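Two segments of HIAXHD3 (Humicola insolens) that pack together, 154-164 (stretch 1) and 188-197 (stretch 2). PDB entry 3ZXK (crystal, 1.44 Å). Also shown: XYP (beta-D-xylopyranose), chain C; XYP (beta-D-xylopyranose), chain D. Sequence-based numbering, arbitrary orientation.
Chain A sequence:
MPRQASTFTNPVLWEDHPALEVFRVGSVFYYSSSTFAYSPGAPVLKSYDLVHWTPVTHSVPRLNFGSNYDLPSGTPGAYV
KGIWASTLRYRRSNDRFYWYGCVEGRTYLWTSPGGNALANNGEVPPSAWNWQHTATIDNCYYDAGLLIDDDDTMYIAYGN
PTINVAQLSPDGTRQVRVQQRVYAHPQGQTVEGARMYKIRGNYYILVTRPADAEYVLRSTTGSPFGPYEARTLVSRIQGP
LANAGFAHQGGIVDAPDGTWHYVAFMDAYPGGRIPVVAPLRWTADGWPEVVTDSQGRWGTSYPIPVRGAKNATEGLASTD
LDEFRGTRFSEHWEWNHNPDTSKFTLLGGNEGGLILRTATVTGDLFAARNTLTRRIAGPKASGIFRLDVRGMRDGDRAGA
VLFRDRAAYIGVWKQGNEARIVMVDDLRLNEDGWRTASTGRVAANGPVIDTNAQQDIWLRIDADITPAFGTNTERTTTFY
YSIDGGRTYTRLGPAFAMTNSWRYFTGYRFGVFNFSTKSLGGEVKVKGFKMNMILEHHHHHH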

# COMPACT_ATOMS: atom_id res chain seq x y z
N MET A 154 -1.29 -17.33 20.91
CA MET A 154 -0.84 -16.29 20.00
C MET A 154 0.46 -15.63 20.52
O MET A 154 0.58 -15.30 21.73
N TYR A 155 1.42 -15.44 19.61
CA TYR A 155 2.72 -14.83 19.89
C TYR A 155 2.97 -13.74 18.87
O TYR A 155 2.53 -13.85 17.74
N ILE A 156 3.71 -12.71 19.29
CA ILE A 156 4.19 -11.69 18.35
C ILE A 156 5.70 -11.49 18.52
O ILE A 156 6.18 -11.18 19.61
N ALA A 157 6.43 -11.73 17.43
CA ALA A 157 7.83 -11.39 17.33
C ALA A 157 7.92 -9.93 16.86
O ALA A 157 7.14 -9.48 16.01
N TYR A 158 8.86 -9.17 17.43
CA TYR A 158 8.98 -7.75 17.08
C TYR A 158 10.32 -7.21 17.45
O TYR A 158 11.07 -7.87 18.16
N GLY A 159 10.63 -6.02 16.95
CA GLY A 159 11.81 -5.31 17.48
C GLY A 159 12.74 -4.84 16.40
O GLY A 159 12.64 -5.24 15.24
N ASN A 160 13.66 -3.96 16.82
CA ASN A 160 14.75 -3.44 16.02
C ASN A 160 15.62 -2.70 17.04
O ASN A 160 15.12 -1.81 17.75
N PRO A 161 16.91 -3.04 17.14
CA PRO A 161 17.73 -3.87 16.28
C PRO A 161 17.78 -5.35 16.65
O PRO A 161 18.41 -6.15 15.94
N THR A 162 17.13 -5.70 17.76
CA THR A 162 17.10 -7.07 18.27
C THR A 162 15.67 -7.51 18.40
O THR A 162 14.74 -6.68 18.44
N ILE A 163 15.47 -8.83 18.40
CA ILE A 163 14.11 -9.39 18.34
C ILE A 163 13.65 -9.86 19.70
O ILE A 163 14.42 -10.47 20.43
N ASN A 164 12.38 -9.56 20.02
CA ASN A 164 11.68 -10.04 21.22
C ASN A 164 10.47 -10.88 20.82
O ASN A 164 9.99 -10.77 19.68
N GLY A 188 26.49 -7.26 15.57
CA GLY A 188 25.82 -6.00 15.89
C GLY A 188 25.03 -5.37 14.75
O GLY A 188 24.62 -4.22 14.86
N GLN A 189 24.81 -6.12 13.67
CA GLN A 189 23.99 -5.66 12.55
C GLN A 189 22.54 -5.51 13.01
O GLN A 189 22.04 -6.33 13.79
N THR A 190 21.87 -4.50 12.49
CA THR A 190 20.45 -4.29 12.75
C THR A 190 19.58 -5.29 12.01
O THR A 190 19.73 -5.46 10.80
N VAL A 191 18.69 -5.97 12.73
CA VAL A 191 17.61 -6.67 12.06
C VAL A 191 16.23 -6.12 12.47
O VAL A 191 16.10 -5.46 13.50
N GLU A 192 15.24 -6.34 11.61
CA GLU A 192 13.85 -5.89 11.84
C GLU A 192 12.93 -6.71 10.92
O GLU A 192 13.33 -7.73 10.38
N GLY A 193 11.69 -6.29 10.76
CA GLY A 193 10.79 -6.94 9.80
C GLY A 193 10.31 -8.35 10.14
O GLY A 193 9.93 -9.10 9.22
N ALA A 194 10.27 -8.70 11.44
CA ALA A 194 9.85 -10.03 11.88
C ALA A 194 8.54 -10.57 11.27
O ALA A 194 7.52 -9.88 11.22
N ARG A 195 8.62 -11.82 10.81
CA ARG A 195 7.44 -12.64 10.52
C ARG A 195 7.67 -13.93 11.28
O ARG A 195 8.82 -14.42 11.34
N MET A 196 6.63 -14.50 11.88
CA MET A 196 6.81 -15.66 12.76
C MET A 196 6.00 -16.89 12.28
O MET A 196 4.84 -16.74 11.86
N TYR A 197 6.62 -18.08 12.36
CA TYR A 197 6.02 -19.29 11.79
C TYR A 197 6.21 -20.50 12.69
O TYR A 197 7.21 -20.63 13.41

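Strands that pair without a ladder of backbone hydrogen bonds can be held by side chains, and where small residues face each other they can lie close. Residues 154–158 and 192–197 of HIAXHD3 illustrate the principle: their directions differ by 154°, nearly antiparallel, and their axes approach to 6.2 Å. At the centre two methyl groups meet, Ala157 CB lying 3.9 Å from Ala194 CB, and both CA-to-CB bonds point toward the opposing stretch. Beside them lies a long side chain: Met196, extended with all three chi angles t, packs with its SD 4.0 Å from Ala157 CB and likewise 4.0 Å from Tyr155 CB. Tyr155 (chi1 m) starts toward the partner, but its ring leads away, so the thioether packs against the base of the side chain while Met196 CE sits obliquely to the ring. Ile156 and Arg195 point away from the contact.

Further along, Ile163 (m, m) points in, and its CG1 meets Val191 CG2 at 4.0 Å, Val191 being m. Water 1 bridges the two backbones, donating to Gly159 O (2.9 Å) and accepting from Ala194 N (3.0 Å).

At the end away from Met196 polar contacts join the apolar ones. Behind a cis peptide bond, Pro161 O accepts a hydrogen bond from Val191 N at 3.2 Å, and water 2 donates to both Pro161 O and Gln189 O, each at 2.7 Å. Asn160 (chi1 t) leaves its backbone sideways, yet its amide end comes nearer: ND2 donates to Glu192 OE1 at 2.8 Å, while OD1 lies 3.5 Å from Thr190 CG2. Glu192 (p, t) also reaches the ligand, its OE2 accepting a 2.9 Å hydrogen bond from O3 of the chain C xylopyranose.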

# COMPACT_ATOMS: atom_id res chain seq x y z
CB MET A 154 -1.96 -15.28 19.80
CG MET A 154 -3.21 -15.90 19.17
SD MET A 154 -4.57 -14.72 19.19
CE MET A 154 -4.03 -13.58 17.94
CB TYR A 155 3.86 -15.87 19.76
CG TYR A 155 3.73 -17.02 20.72
CD1 TYR A 155 4.21 -16.94 22.03
CD2 TYR A 155 3.09 -18.19 20.33
CE1 TYR A 155 4.04 -18.00 22.91
CE2 TYR A 155 2.93 -19.26 21.20
CZ TYR A 155 3.42 -19.14 22.49
OH TYR A 155 3.27 -20.17 23.40
CB ILE A 156 3.45 -10.34 18.50
CG1 ILE A 156 1.95 -10.52 18.16
CG2 ILE A 156 4.08 -9.26 17.61
CD1 ILE A 156 1.09 -9.29 18.37
CB ALA A 157 8.55 -12.35 16.37
CB TYR A 158 7.87 -6.94 17.77
CG TYR A 158 8.01 -6.88 19.27
CD1 TYR A 158 7.54 -7.92 20.08
CD2 TYR A 158 8.61 -5.77 19.89
CE1 TYR A 158 7.67 -7.86 21.46
CE2 TYR A 158 8.74 -5.71 21.27
CZ TYR A 158 8.26 -6.75 22.06
OH TYR A 158 8.40 -6.69 23.43
CB ASN A 160 14.24 -2.51 14.90
CG ASN A 160 15.36 -1.70 14.24
OD1 ASN A 160 16.38 -1.39 14.86
ND2 ASN A 160 15.16 -1.34 12.98
CB PRO A 161 19.12 -3.25 16.46
CG PRO A 161 19.13 -2.82 17.89
CD PRO A 161 17.73 -2.30 18.13
CB THR A 162 17.81 -7.19 19.63
OG1 THR A 162 17.23 -6.25 20.54
CG2 THR A 162 19.27 -6.86 19.47
CB ILE A 163 14.00 -10.52 17.29
CG1 ILE A 163 14.52 -10.03 15.92
CG2 ILE A 163 12.55 -10.99 17.14
CD1 ILE A 163 13.79 -8.81 15.35
CB ASN A 164 11.20 -8.83 22.02
CG ASN A 164 12.27 -7.79 22.14
OD1 ASN A 164 13.33 -8.05 22.71
ND2 ASN A 164 12.04 -6.62 21.54
CB GLN A 189 24.02 -6.66 11.39
CG GLN A 189 25.34 -6.80 10.65
CD GLN A 189 25.32 -7.93 9.62
OE1 GLN A 189 24.29 -8.59 9.40
NE2 GLN A 189 26.47 -8.18 9.01
CB THR A 190 20.06 -2.87 12.32
OG1 THR A 190 20.80 -1.93 13.10
CG2 THR A 190 18.55 -2.63 12.47
CB VAL A 191 17.69 -8.20 12.24
CG1 VAL A 191 19.04 -8.72 11.73
CG2 VAL A 191 17.48 -8.62 13.70
CB GLU A 192 13.68 -4.36 11.61
CG GLU A 192 13.87 -3.86 10.18
CD GLU A 192 13.51 -2.38 9.98
OE1 GLU A 192 13.26 -1.64 10.96
OE2 GLU A 192 13.48 -1.92 8.82
CB ALA A 194 9.80 -10.10 13.42
CB ARG A 195 7.26 -12.87 9.01
CG ARG A 195 6.31 -11.88 8.32
CD ARG A 195 6.99 -10.56 8.08
NE ARG A 195 6.02 -9.62 7.52
CZ ARG A 195 5.15 -8.92 8.25
NH1 ARG A 195 5.12 -9.06 9.57
NH2 ARG A 195 4.35 -8.04 7.66
CB MET A 196 6.45 -15.30 14.21
CG MET A 196 6.85 -16.38 15.23
SD MET A 196 6.59 -15.75 16.90
CE MET A 196 7.25 -17.06 17.93
CB TYR A 197 6.65 -19.62 10.44
CG TYR A 197 6.61 -18.46 9.46
CD1 TYR A 197 5.47 -18.22 8.65
CD2 TYR A 197 7.69 -17.58 9.36
CE1 TYR A 197 5.43 -17.14 7.78
CE2 TYR A 197 7.66 -16.50 8.49
CZ TYR A 197 6.53 -16.30 7.66
OH TYR A 197 6.43 -15.21 6.77
C1 XYP C . 15.77 2.12 6.36
C2 XYP C . 14.66 1.14 6.78
C3 XYP C . 13.68 1.79 7.76
C4 XYP C . 14.43 2.28 8.99
C5 XYP C . 15.91 2.52 8.70
O2 XYP C . 13.91 0.70 5.65
O3 XYP C . 12.69 0.83 8.14
O4 XYP C . 13.52 3.14 9.68
O5 XYP C . 16.06 3.07 7.40
C1 XYP D . 13.86 3.17 11.08
C2 XYP D . 13.28 4.44 11.70
C3 XYP D . 13.45 4.41 13.22
C4 XYP D . 12.83 3.13 13.78
C5 XYP D . 13.54 1.93 13.16
O2 XYP D . 13.90 5.59 11.12
O3 XYP D . 12.81 5.56 13.78
O4 XYP D . 12.89 3.07 15.21
O5 XYP D . 13.34 2.00 11.73
O HOH W 1 10.97 -7.13 13.88
O HOH W 2 20.82 -7.31 16.03